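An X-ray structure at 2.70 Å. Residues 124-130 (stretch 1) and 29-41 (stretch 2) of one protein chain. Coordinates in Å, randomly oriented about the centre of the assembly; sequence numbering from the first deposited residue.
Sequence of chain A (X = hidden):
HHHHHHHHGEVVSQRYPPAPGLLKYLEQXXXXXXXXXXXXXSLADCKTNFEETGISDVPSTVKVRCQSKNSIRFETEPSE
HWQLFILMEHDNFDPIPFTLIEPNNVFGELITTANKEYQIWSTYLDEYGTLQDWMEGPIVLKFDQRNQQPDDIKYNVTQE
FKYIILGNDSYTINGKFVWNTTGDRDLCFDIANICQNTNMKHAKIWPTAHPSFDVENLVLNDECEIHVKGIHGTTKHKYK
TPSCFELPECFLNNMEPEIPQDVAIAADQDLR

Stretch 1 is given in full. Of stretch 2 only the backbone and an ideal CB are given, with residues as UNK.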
# COMPACT_ATOMS: atom_id res chain seq x y z
N TYR A 124 -5.51 14.36 27.28
CA TYR A 124 -4.21 13.89 27.74
C TYR A 124 -4.30 12.43 28.17
O TYR A 124 -5.19 12.06 28.95
CB TYR A 124 -3.68 14.75 28.88
CG TYR A 124 -3.47 16.20 28.50
CD1 TYR A 124 -2.33 16.59 27.82
CD2 TYR A 124 -4.41 17.17 28.81
CE1 TYR A 124 -2.12 17.91 27.47
CE2 TYR A 124 -4.21 18.49 28.46
CZ TYR A 124 -3.06 18.85 27.79
OH TYR A 124 -2.85 20.17 27.43
N LEU A 125 -3.39 11.60 27.68
CA LEU A 125 -3.39 10.17 27.97
C LEU A 125 -2.51 9.82 29.16
O LEU A 125 -1.47 10.45 29.38
CB LEU A 125 -2.92 9.38 26.75
CG LEU A 125 -3.94 9.19 25.62
CD1 LEU A 125 -3.25 8.74 24.35
CD2 LEU A 125 -4.99 8.17 26.04
N ASP A 126 -2.93 8.83 29.93
CA ASP A 126 -2.15 8.34 31.06
C ASP A 126 -1.05 7.40 30.56
O ASP A 126 -0.94 7.15 29.36
CB ASP A 126 -3.05 7.62 32.07
CG ASP A 126 -2.45 7.55 33.46
OD1 ASP A 126 -1.22 7.76 33.60
OD2 ASP A 126 -3.20 7.29 34.42
N GLU A 127 -0.25 6.90 31.49
CA GLU A 127 0.78 5.92 31.17
C GLU A 127 0.14 4.65 30.62
O GLU A 127 0.69 4.00 29.73
CB GLU A 127 1.63 5.61 32.40
CG GLU A 127 2.95 4.89 32.11
CD GLU A 127 2.77 3.42 31.79
OE1 GLU A 127 1.79 2.80 32.26
OE2 GLU A 127 3.63 2.87 31.06
N TYR A 128 -1.04 4.33 31.14
CA TYR A 128 -1.75 3.12 30.74
C TYR A 128 -2.74 3.41 29.62
O TYR A 128 -3.29 2.48 29.01
CB TYR A 128 -2.49 2.53 31.94
CG TYR A 128 -1.58 2.14 33.08
CD1 TYR A 128 -0.94 0.91 33.08
CD2 TYR A 128 -1.35 2.99 34.15
CE1 TYR A 128 -0.10 0.54 34.11
CE2 TYR A 128 -0.51 2.64 35.18
CZ TYR A 128 0.11 1.41 35.16
OH TYR A 128 0.95 1.04 36.19
N GLY A 129 -2.97 4.69 29.35
CA GLY A 129 -3.82 5.12 28.26
C GLY A 129 -5.18 5.53 28.77
O GLY A 129 -6.17 5.48 28.04
N THR A 130 -5.24 5.95 30.03
CA THR A 130 -6.48 6.43 30.62
C THR A 130 -6.80 7.83 30.10
O THR A 130 -5.99 8.75 30.21
CB THR A 130 -6.41 6.45 32.16
OG1 THR A 130 -5.86 5.22 32.63
CG2 THR A 130 -7.80 6.65 32.75
N UNK A 29 -6.47 1.59 18.05
CA UNK A 29 -5.47 2.54 17.58
C UNK A 29 -4.67 3.12 18.74
O UNK A 29 -3.43 3.06 18.75
CB UNK A 29 -6.14 3.67 16.79
N UNK A 30 -5.38 3.67 19.72
CA UNK A 30 -4.74 4.30 20.87
C UNK A 30 -3.89 3.29 21.64
O UNK A 30 -2.79 3.62 22.10
CB UNK A 30 -5.79 4.92 21.79
N UNK A 31 -4.39 2.07 21.78
CA UNK A 31 -3.68 1.06 22.56
C UNK A 31 -2.45 0.55 21.83
O UNK A 31 -1.41 0.31 22.45
CB UNK A 31 -4.61 -0.11 22.89
N UNK A 32 -2.55 0.40 20.51
CA UNK A 32 -1.38 0.02 19.71
C UNK A 32 -0.32 1.11 19.76
O UNK A 32 0.82 0.85 20.15
CB UNK A 32 -1.78 -0.26 18.26
N UNK A 33 -0.71 2.33 19.40
CA UNK A 33 0.23 3.45 19.34
C UNK A 33 1.00 3.65 20.65
O UNK A 33 2.07 4.26 20.66
CB UNK A 33 -0.52 4.74 18.99
N UNK A 34 0.45 3.15 21.75
CA UNK A 34 1.12 3.21 23.05
C UNK A 34 1.78 1.88 23.40
O UNK A 34 2.79 1.85 24.10
CB UNK A 34 0.12 3.60 24.14
N UNK A 35 1.20 0.79 22.91
CA UNK A 35 1.74 -0.54 23.17
C UNK A 35 3.09 -0.72 22.50
O UNK A 35 4.02 -1.29 23.08
CB UNK A 35 0.77 -1.62 22.69
N UNK A 36 3.21 -0.20 21.28
CA UNK A 36 4.43 -0.32 20.51
C UNK A 36 5.45 0.74 20.91
O UNK A 36 6.65 0.58 20.69
CB UNK A 36 4.12 -0.22 19.02
N UNK A 37 4.96 1.83 21.50
CA UNK A 37 5.83 2.93 21.93
C UNK A 37 6.40 2.70 23.33
O UNK A 37 7.61 2.71 23.52
CB UNK A 37 5.06 4.25 21.90
N UNK A 38 5.52 2.49 24.30
CA UNK A 38 5.94 2.29 25.69
C UNK A 38 6.41 0.87 25.96
O UNK A 38 6.96 0.59 27.03
CB UNK A 38 4.79 2.63 26.64
N UNK A 39 6.20 -0.03 25.00
CA UNK A 39 6.66 -1.41 25.11
C UNK A 39 6.13 -2.08 26.38
O UNK A 39 6.88 -2.34 27.32
CB UNK A 39 8.19 -1.46 25.09
N UNK A 40 4.83 -2.37 26.39
CA UNK A 40 4.21 -3.06 27.50
C UNK A 40 4.48 -4.56 27.41
O UNK A 40 4.89 -5.06 26.36
CB UNK A 40 2.71 -2.78 27.53
N UNK A 41 4.26 -5.27 28.51
CA UNK A 41 4.42 -6.72 28.53
C UNK A 41 3.41 -7.35 27.58
O UNK A 41 3.70 -8.33 26.90
CB UNK A 41 4.25 -7.27 29.95

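Position 29 lies on helical backbone, its ideal CB more than 5.5 Å from every atom of stretch 1, so that stretch sets no constraint; it is Asp29.

At position 30 CA-to-CB points toward stretch 1, and the ideal CB sits 5.3 Å from CD1 of Leu125. A methyl group faces that gap, which suits a small or medium apolar side chain such as valine, isoleucine, leucine or alanine. The residue is Val30, chi1 t, and its CG1 closes to 3.9 Å from Leu125 CD1.

Position 31 points sideways and 32 is out of reach, so many residues would fit; they are Cys31, bonded covalently to a group elsewhere in the structure, and Tyr32. Position 33, also out of reach, is Ser33, whose OG lies 2.9 Å from both Asp29 O and Val30 O; its proton could serve either.

Position 34, one helical turn after 30, again points toward stretch 1, but no atom there comes within 5.5 Å of the ideal CB. What lies ahead is the Leu125 methyl group and the bare CA of Gly129, so a longer apolar chain, leucine or methionine for example, would bridge the space. It is Leu34 (chi1 m, chi2 t): its CD1 lies 3.8 Å from Gly129 CA and 4.1 Å from Leu125 CD1. An ideal CB on Gly129 would sit a tight 3.4 Å from Leu34 CD1, although the phi/psi of 102/26 calls for glycine by itself.

Positions 35, 36 and 37 are out of reach and unconstrained by stretch 1; all three are tyrosine, with Tyr36 poorly ordered.

Position 38 points toward stretch 1, its ideal CB 4.6 Å from Glu127 OE2. The carboxylate would favour a donor or a positive charge, yet an aliphatic chain could also pack beside it. The residue is Leu38, whose CD1 approaches Glu127 O at 3.3 Å and Glu127 OE2 at 3.8 Å, contacts without hydrogen bonding.

Position 39 has phi/psi of 55/71; positive phi favours glycine or asparagine, and the residue is Asn39, the first to leave helical angles.

Position 40 points toward stretch 1, but its ideal CB has no atom of that stretch close by, and carbonyls and a carboxylate lie ahead. A long or broad side chain is needed, such as tryptophan, arginine or lysine. Trp40 (chi1 m) brings its CZ2 to 3.3 Å from Glu127 O, which lies at the ring edge, near its plane. Its CH2 is 3.6 Å from Tyr128 O. The NE1 donor stops 3.5 Å from Glu127 OE2, and no hydrogen bond is assigned.

Position 41 is out of reach, leaving the choice open; it is Thr41.

Stretch 2 (29-41) DVCYSLYYYLNWT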
# COMPACT_ATOMS: atom_id res chain seq x y z
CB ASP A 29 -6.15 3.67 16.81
CG ASP A 29 -6.89 3.18 15.57
OD1 ASP A 29 -6.31 2.39 14.80
OD2 ASP A 29 -8.05 3.58 15.38
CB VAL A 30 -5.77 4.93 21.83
CG1 VAL A 30 -5.09 5.49 23.08
CG2 VAL A 30 -6.54 6.03 21.12
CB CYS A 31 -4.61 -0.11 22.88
SG CYS A 31 -5.84 0.25 24.16
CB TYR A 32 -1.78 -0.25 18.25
CG TYR A 32 -2.39 -1.62 18.01
CD1 TYR A 32 -3.33 -2.16 18.87
CD2 TYR A 32 -2.02 -2.37 16.90
CE1 TYR A 32 -3.89 -3.40 18.64
CE2 TYR A 32 -2.57 -3.61 16.66
CZ TYR A 32 -3.50 -4.13 17.53
OH TYR A 32 -4.05 -5.36 17.30
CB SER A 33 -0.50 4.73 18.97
OG SER A 33 -1.57 4.96 19.86
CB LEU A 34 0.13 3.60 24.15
CG LEU A 34 -0.42 5.02 24.14
CD1 LEU A 34 -1.45 5.19 25.25
CD2 LEU A 34 0.70 6.05 24.30
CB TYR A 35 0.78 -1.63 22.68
CG TYR A 35 1.36 -3.02 22.71
CD1 TYR A 35 1.79 -3.59 23.90
CD2 TYR A 35 1.48 -3.77 21.54
CE1 TYR A 35 2.33 -4.86 23.93
CE2 TYR A 35 2.02 -5.04 21.56
CZ TYR A 35 2.44 -5.59 22.76
OH TYR A 35 2.97 -6.85 22.79
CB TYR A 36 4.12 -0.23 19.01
CG TYR A 36 3.36 -1.43 18.48
CD1 TYR A 36 1.97 -1.48 18.54
CD2 TYR A 36 4.02 -2.50 17.91
CE1 TYR A 36 1.27 -2.57 18.06
CE2 TYR A 36 3.33 -3.59 17.42
CZ TYR A 36 1.96 -3.62 17.50
OH TYR A 36 1.27 -4.71 17.01
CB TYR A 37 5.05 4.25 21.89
CG TYR A 37 5.82 5.43 22.45
CD1 TYR A 37 6.73 6.13 21.67
CD2 TYR A 37 5.63 5.84 23.76
CE1 TYR A 37 7.42 7.21 22.18
CE2 TYR A 37 6.32 6.92 24.28
CZ TYR A 37 7.22 7.60 23.49
OH TYR A 37 7.91 8.67 24.00
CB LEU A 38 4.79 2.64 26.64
CG LEU A 38 4.58 4.13 26.92
CD1 LEU A 38 3.24 4.37 27.60
CD2 LEU A 38 5.72 4.68 27.77
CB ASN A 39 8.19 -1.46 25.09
CG ASN A 39 8.73 -2.88 25.02
OD1 ASN A 39 8.05 -3.79 24.56
ND2 ASN A 39 9.95 -3.06 25.49
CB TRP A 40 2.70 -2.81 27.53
CG TRP A 40 2.32 -1.39 27.82
CD1 TRP A 40 3.00 -0.50 28.60
CD2 TRP A 40 1.16 -0.70 27.34
NE1 TRP A 40 2.34 0.70 28.63
CE2 TRP A 40 1.20 0.61 27.87
CE3 TRP A 40 0.09 -1.06 26.52
CZ2 TRP A 40 0.22 1.55 27.60
CZ3 TRP A 40 -0.89 -0.12 26.25
CH2 TRP A 40 -0.82 1.17 26.79
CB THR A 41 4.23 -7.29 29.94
OG1 THR A 41 2.92 -6.97 30.42
CG2 THR A 41 5.27 -6.73 30.89
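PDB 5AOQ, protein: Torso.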